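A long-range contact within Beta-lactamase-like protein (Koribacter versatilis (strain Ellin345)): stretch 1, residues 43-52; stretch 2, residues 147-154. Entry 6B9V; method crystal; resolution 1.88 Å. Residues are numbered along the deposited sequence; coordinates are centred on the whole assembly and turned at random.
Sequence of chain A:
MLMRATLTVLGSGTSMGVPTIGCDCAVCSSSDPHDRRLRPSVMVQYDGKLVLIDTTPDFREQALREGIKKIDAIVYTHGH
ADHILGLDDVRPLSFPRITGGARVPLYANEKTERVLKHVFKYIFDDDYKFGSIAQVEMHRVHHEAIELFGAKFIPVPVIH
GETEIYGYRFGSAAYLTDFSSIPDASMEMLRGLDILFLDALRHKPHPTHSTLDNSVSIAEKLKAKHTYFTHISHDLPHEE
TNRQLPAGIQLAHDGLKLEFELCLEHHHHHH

Stretch 1 (43-52) MVQYDGKLVL
Stretch 2 147-154: ELFGAKFI

Each stretch is a β-hairpin closed by a type I' turn. In stretch 1, strands 43-46 and 49-52 are joined by the turn Tyr46 to Lys49, with Asp47 at phi/psi 54/37 and Gly48 at 80/7; in stretch 2, strands 147-148 and 151-154 are joined by the turn Leu148 to Ala151, with Phe149 at 51/43 and Gly150 at 97/-19. The rest is extended. Positive phi favours glycine at Gly48, and at Gly150 a CB would jam against the carbonyl O of Phe149. Paired backbone bonds fix each hairpin: Val44 N to Val51 O and Val51 N to Val44 O, both 2.9 Å; Tyr46 N to Lys49 O, 3.0 Å, and Lys49 N to Tyr46 O, 2.8 Å; Leu148 N to Ala151 O and Ala151 N to Leu148 O, both 2.9 Å.

No backbone-to-backbone hydrogen bond links the hairpins. Strands 43-46 and 151-154 run nearly antiparallel, at 160°, and their axes approach no closer than 11.2 Å. The register pairs Tyr46 CA with Ala151 CA at 9.0 Å, Lys49 CA with Phe149 CA at 7.7 Å, and Val51 CA with Leu148 CA at 8.4 Å. The contact, made largely by side chains, buries 372 Å², both sides summed.

Tyr46 (chi1 58°, p; chi2 93°) points toward stretch 2 and makes the sole direct hydrogen bond across the contact: its OH donates to Leu148 O at 2.8 Å, with that acceptor near the ring plane. A phenol suits this buried site because its hydroxyl reaches a backbone carbonyl while its carbons pack apolar neighbours: Tyr46 CE1 lies 3.9 Å from Ala151 CB, and Tyr46 CE2 lies 4.2 Å from Phe153 CE1. The small Ala151 side chain packs obliquely against the Tyr46 ring.

Phe153 (m, -79°; chi2 69°) and Val51 (t) extend the apolar packing. Val51 CG1 is 4.0 Å from Phe153 CZ and 3.9 Å from Leu148 CD1, with Leu148 in the m,t rotamer; Val44 CG1 (t) approaches Phe153 CZ at 4.5 Å.

Phe149 (m, -43°; chi2 -75°), though exposed, has 82 Å² covered by stretch 1. Lys49 CD lies over one face of the Phe149 ring, 4.2 Å from its centroid and 19° off the normal, a CH-pi contact, while Val51 CG2 meets the edge at Phe149 CE2, 4.5 Å away. Lys49 (m,m,t,m) thus uses its aliphatic chain against the ring, and its NZ makes a weak hydrogen bond to Asp47 O at 3.5 Å. One water bridges the turns, donating to Asp47 OD2 at 2.6 Å and to Phe149 O at 2.9 Å.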

ATOM      1  N   MET A  43       2.688  15.366  -6.625  1.00 14.76           N
ATOM      2  CA  MET A  43       2.802  16.432  -5.637  1.00 17.14           C
ATOM      3  C   MET A  43       3.266  17.726  -6.285  1.00 14.34           C
ATOM      4  O   MET A  43       3.896  17.721  -7.339  1.00 18.74           O
ATOM      5  CB  MET A  43       3.754  16.030  -4.507  1.00 15.58           C
ATOM      6  CG  MET A  43       5.149  15.698  -4.967  1.00 14.96           C
ATOM      7  SD  MET A  43       6.233  15.483  -3.526  1.00 23.10           S
ATOM      8  CE  MET A  43       7.858  15.475  -4.272  1.00 18.07           C
ATOM      9  N   VAL A  44       2.933  18.835  -5.634  1.00 12.37           N
ATOM     10  CA  VAL A  44       3.233  20.165  -6.120  1.00 16.49           C
ATOM     11  C   VAL A  44       3.979  20.912  -5.034  1.00 18.80           C
ATOM     12  O   VAL A  44       3.491  21.019  -3.911  1.00 18.69           O
ATOM     13  CB  VAL A  44       1.947  20.942  -6.490  1.00 22.77           C
ATOM     14  CG1 VAL A  44       2.295  22.313  -7.042  1.00 25.08           C
ATOM     15  CG2 VAL A  44       1.090  20.148  -7.485  1.00 26.34           C
ATOM     16  N   GLN A  45       5.157  21.425  -5.358  1.00 16.98           N
ATOM     17  CA  GLN A  45       5.972  22.133  -4.379  1.00 20.45           C
ATOM     18  C   GLN A  45       6.142  23.587  -4.763  1.00 23.68           C
ATOM     19  O   GLN A  45       6.440  23.902  -5.918  1.00 24.43           O
ATOM     20  CB  GLN A  45       7.343  21.471  -4.233  1.00 20.13           C
ATOM     21  CG  GLN A  45       7.274  20.163  -3.509  1.00 17.02           C
ATOM     22  CD  GLN A  45       8.539  19.362  -3.646  1.00 24.51           C
ATOM     23  OE1 GLN A  45       8.968  19.061  -4.752  1.00 23.10           O
ATOM     24  NE2 GLN A  45       9.155  19.026  -2.516  1.00 24.44           N
ATOM     25  N   TYR A  46       5.942  24.472  -3.792  1.00 18.51           N
ATOM     26  CA  TYR A  46       6.089  25.904  -4.051  1.00 22.57           C
ATOM     27  C   TYR A  46       6.200  26.655  -2.746  1.00 20.83           C
ATOM     28  O   TYR A  46       5.480  26.350  -1.799  1.00 21.58           O
ATOM     29  CB  TYR A  46       4.907  26.449  -4.861  1.00 22.26           C
ATOM     30  CG  TYR A  46       3.562  26.243  -4.202  1.00 20.14           C
ATOM     31  CD1 TYR A  46       3.007  27.218  -3.383  1.00 24.52           C
ATOM     32  CD2 TYR A  46       2.846  25.064  -4.400  1.00 20.02           C
ATOM     33  CE1 TYR A  46       1.778  27.029  -2.780  1.00 24.65           C
ATOM     34  CE2 TYR A  46       1.613  24.864  -3.802  1.00 21.66           C
ATOM     35  CZ  TYR A  46       1.088  25.855  -2.990  1.00 22.72           C
ATOM     36  OH  TYR A  46      -0.137  25.667  -2.400  1.00 26.13           O
ATOM     37  N   ASP A  47       7.113  27.620  -2.707  1.00 23.15           N
ATOM     38  CA  ASP A  47       7.283  28.514  -1.560  1.00 25.28           C
ATOM     39  C   ASP A  47       7.479  27.736  -0.267  1.00 29.23           C
ATOM     40  O   ASP A  47       6.976  28.132   0.784  1.00 28.48           O
ATOM     41  CB  ASP A  47       6.077  29.453  -1.446  1.00 31.70           C
ATOM     42  CG  ASP A  47       6.355  30.676  -0.580  1.00 38.30           C
ATOM     43  OD1 ASP A  47       7.508  31.155  -0.566  1.00 35.88           O
ATOM     44  OD2 ASP A  47       5.415  31.162   0.086  1.00 35.25           O
ATOM     45  N   GLY A  48       8.198  26.617  -0.345  1.00 25.59           N
ATOM     46  CA  GLY A  48       8.492  25.823   0.842  1.00 24.56           C
ATOM     47  C   GLY A  48       7.348  24.929   1.292  1.00 25.02           C
ATOM     48  O   GLY A  48       7.419  24.295   2.340  1.00 27.78           O
ATOM     49  N   LYS A  49       6.292  24.875   0.482  1.00 19.69           N
ATOM     50  CA  LYS A  49       5.100  24.083   0.769  1.00 18.27           C
ATOM     51  C   LYS A  49       5.026  22.871  -0.162  1.00 20.39           C
ATOM     52  O   LYS A  49       5.586  22.885  -1.269  1.00 22.52           O
ATOM     53  CB  LYS A  49       3.818  24.933   0.607  1.00 20.54           C
ATOM     54  CG  LYS A  49       3.758  26.197   1.439  1.00 31.84           C
ATOM     55  CD  LYS A  49       3.709  25.893   2.930  1.00 35.37           C
ATOM     56  CE  LYS A  49       3.579  27.177   3.742  1.00 40.07           C
ATOM     57  NZ  LYS A  49       4.664  28.128   3.410  1.00 37.63           N
ATOM     58  N   LEU A  50       4.315  21.841   0.294  1.00 17.18           N
ATOM     59  CA  LEU A  50       4.090  20.623  -0.477  1.00 18.05           C
ATOM     60  C   LEU A  50       2.608  20.243  -0.442  1.00 21.13           C
ATOM     61  O   LEU A  50       2.037  20.017   0.630  1.00 18.42           O
ATOM     62  CB  LEU A  50       4.958  19.479   0.067  1.00 17.70           C
ATOM     63  CG  LEU A  50       5.109  18.161  -0.711  1.00 16.92           C
ATOM     64  CD1 LEU A  50       6.303  17.374  -0.167  1.00 18.78           C
ATOM     65  CD2 LEU A  50       3.850  17.301  -0.638  1.00 17.25           C
ATOM     66  N   VAL A  51       1.998  20.161  -1.620  1.00 18.31           N
ATOM     67  CA  VAL A  51       0.590  19.801  -1.746  1.00 14.09           C
ATOM     68  C   VAL A  51       0.485  18.479  -2.483  1.00 17.29           C
ATOM     69  O   VAL A  51       1.037  18.320  -3.561  1.00 19.61           O
ATOM     70  CB  VAL A  51      -0.211  20.896  -2.472  1.00 16.67           C
ATOM     71  CG1 VAL A  51      -1.649  20.447  -2.712  1.00 18.57           C
ATOM     72  CG2 VAL A  51      -0.177  22.202  -1.646  1.00 22.46           C
ATOM     73  N   LEU A  52      -0.187  17.515  -1.865  1.00 14.64           N
ATOM     74  CA  LEU A  52      -0.285  16.170  -2.409  1.00 20.38           C
ATOM     75  C   LEU A  52      -1.649  15.962  -3.045  1.00 18.21           C
ATOM     76  O   LEU A  52      -2.668  16.313  -2.452  1.00 18.37           O
ATOM     77  CB  LEU A  52      -0.055  15.135  -1.302  1.00 19.06           C
ATOM     78  CG  LEU A  52      -0.237  13.665  -1.652  1.00 23.74           C
ATOM     79  CD1 LEU A  52       0.805  13.227  -2.669  1.00 22.78           C
ATOM     80  CD2 LEU A  52      -0.148  12.821  -0.379  1.00 22.70           C
ATOM     81  N   GLU A 147      -8.028  27.750  -1.663  1.00 26.70           N
ATOM     82  CA  GLU A 147      -6.929  28.644  -1.329  1.00 31.55           C
ATOM     83  C   GLU A 147      -5.880  27.925  -0.488  1.00 29.01           C
ATOM     84  O   GLU A 147      -6.111  27.632   0.683  1.00 32.26           O
ATOM     85  CB  GLU A 147      -7.463  29.871  -0.587  1.00 45.44           C
ATOM     86  CG  GLU A 147      -8.616  30.563  -1.298  1.00 58.83           C
ATOM     87  CD  GLU A 147      -8.158  31.445  -2.448  1.00 75.04           C
ATOM     88  OE1 GLU A 147      -6.932  31.646  -2.590  1.00 81.88           O
ATOM     89  OE2 GLU A 147      -9.024  31.945  -3.203  1.00 77.56           O
ATOM     90  N   LEU A 148      -4.740  27.615  -1.098  1.00 24.03           N
ATOM     91  CA  LEU A 148      -3.679  26.898  -0.409  1.00 26.52           C
ATOM     92  C   LEU A 148      -2.381  27.689  -0.389  1.00 26.77           C
ATOM     93  O   LEU A 148      -1.666  27.770  -1.394  1.00 27.74           O
ATOM     94  CB  LEU A 148      -3.443  25.536  -1.066  1.00 26.15           C
ATOM     95  CG  LEU A 148      -4.592  24.530  -0.986  1.00 27.71           C
ATOM     96  CD1 LEU A 148      -4.216  23.196  -1.661  1.00 23.85           C
ATOM     97  CD2 LEU A 148      -5.005  24.309   0.459  1.00 25.46           C
ATOM     98  N   PHE A 149      -2.092  28.276   0.765  1.00 24.90           N
ATOM     99  CA  PHE A 149      -0.840  28.984   0.995  1.00 31.01           C
ATOM    100  C   PHE A 149      -0.526  30.014  -0.085  1.00 31.47           C
ATOM    101  O   PHE A 149       0.606  30.121  -0.540  1.00 30.94           O
ATOM    102  CB  PHE A 149       0.292  27.965   1.121  1.00 28.50           C
ATOM    103  CG  PHE A 149      -0.081  26.784   1.956  1.00 30.68           C
ATOM    104  CD1 PHE A 149      -0.154  26.892   3.336  1.00 32.24           C
ATOM    105  CD2 PHE A 149      -0.396  25.572   1.365  1.00 29.34           C
ATOM    106  CE1 PHE A 149      -0.517  25.808   4.108  1.00 32.89           C
ATOM    107  CE2 PHE A 149      -0.756  24.488   2.132  1.00 30.33           C
ATOM    108  CZ  PHE A 149      -0.822  24.610   3.508  1.00 31.31           C
ATOM    109  N   GLY A 150      -1.540  30.771  -0.493  1.00 29.68           N
ATOM    110  CA  GLY A 150      -1.357  31.811  -1.488  1.00 30.20           C
ATOM    111  C   GLY A 150      -1.729  31.388  -2.903  1.00 34.11           C
ATOM    112  O   GLY A 150      -1.951  32.229  -3.764  1.00 32.03           O
ATOM    113  N   ALA A 151      -1.801  30.088  -3.157  1.00 29.04           N
ATOM    114  CA  ALA A 151      -2.102  29.622  -4.508  1.00 31.75           C
ATOM    115  C   ALA A 151      -3.564  29.208  -4.621  1.00 33.14           C
ATOM    116  O   ALA A 151      -4.181  28.833  -3.631  1.00 36.80           O
ATOM    117  CB  ALA A 151      -1.197  28.475  -4.885  1.00 31.76           C
ATOM    118  N   LYS A 152      -4.126  29.288  -5.821  1.00 29.94           N
ATOM    119  CA  LYS A 152      -5.489  28.807  -6.018  1.00 27.87           C
ATOM    120  C   LYS A 152      -5.503  27.490  -6.787  1.00 25.51           C
ATOM    121  O   LYS A 152      -4.942  27.387  -7.875  1.00 24.28           O
ATOM    122  CB  LYS A 152      -6.339  29.857  -6.732  1.00 28.34           C
ATOM    123  CG  LYS A 152      -6.584  31.095  -5.886  1.00 31.46           C
ATOM    124  CD  LYS A 152      -7.818  31.867  -6.330  1.00 43.27           C
ATOM    125  CE  LYS A 152      -7.687  32.334  -7.769  1.00 58.43           C
ATOM    126  NZ  LYS A 152      -6.586  33.326  -7.928  1.00 68.00           N
ATOM    127  N   PHE A 153      -6.129  26.478  -6.190  1.00 25.12           N
ATOM    128  CA  PHE A 153      -6.376  25.204  -6.849  1.00 21.85           C
ATOM    129  C   PHE A 153      -7.837  25.152  -7.281  1.00 25.33           C
ATOM    130  O   PHE A 153      -8.737  25.077  -6.452  1.00 28.15           O
ATOM    131  CB  PHE A 153      -6.047  24.033  -5.916  1.00 23.37           C
ATOM    132  CG  PHE A 153      -4.582  23.729  -5.815  1.00 24.69           C
ATOM    133  CD1 PHE A 153      -3.716  24.610  -5.192  1.00 25.71           C
ATOM    134  CD2 PHE A 153      -4.072  22.542  -6.321  1.00 24.13           C
ATOM    135  CE1 PHE A 153      -2.356  24.317  -5.093  1.00 25.44           C
ATOM    136  CE2 PHE A 153      -2.718  22.249  -6.232  1.00 23.04           C
ATOM    137  CZ  PHE A 153      -1.861  23.141  -5.616  1.00 26.55           C
ATOM    138  N   ILE A 154      -8.072  25.205  -8.581  1.00 22.19           N
ATOM    139  CA  ILE A 154      -9.425  25.295  -9.121  1.00 23.13           C
ATOM    140  C   ILE A 154      -9.937  23.897  -9.436  1.00 18.46           C
ATOM    141  O   ILE A 154      -9.322  23.189 -10.219  1.00 22.47           O
ATOM    142  CB  ILE A 154      -9.450  26.160 -10.399  1.00 19.11           C
ATOM    143  CG1 ILE A 154      -8.727  27.488 -10.146  1.00 26.75           C
ATOM    144  CG2 ILE A 154     -10.882  26.394 -10.865  1.00 24.14           C
ATOM    145  CD1 ILE A 154      -8.297  28.192 -11.405  1.00 33.23           C
TER
HETATM  146  O   HOH W   1       3.196  30.082   0.787  1.00 43.19           O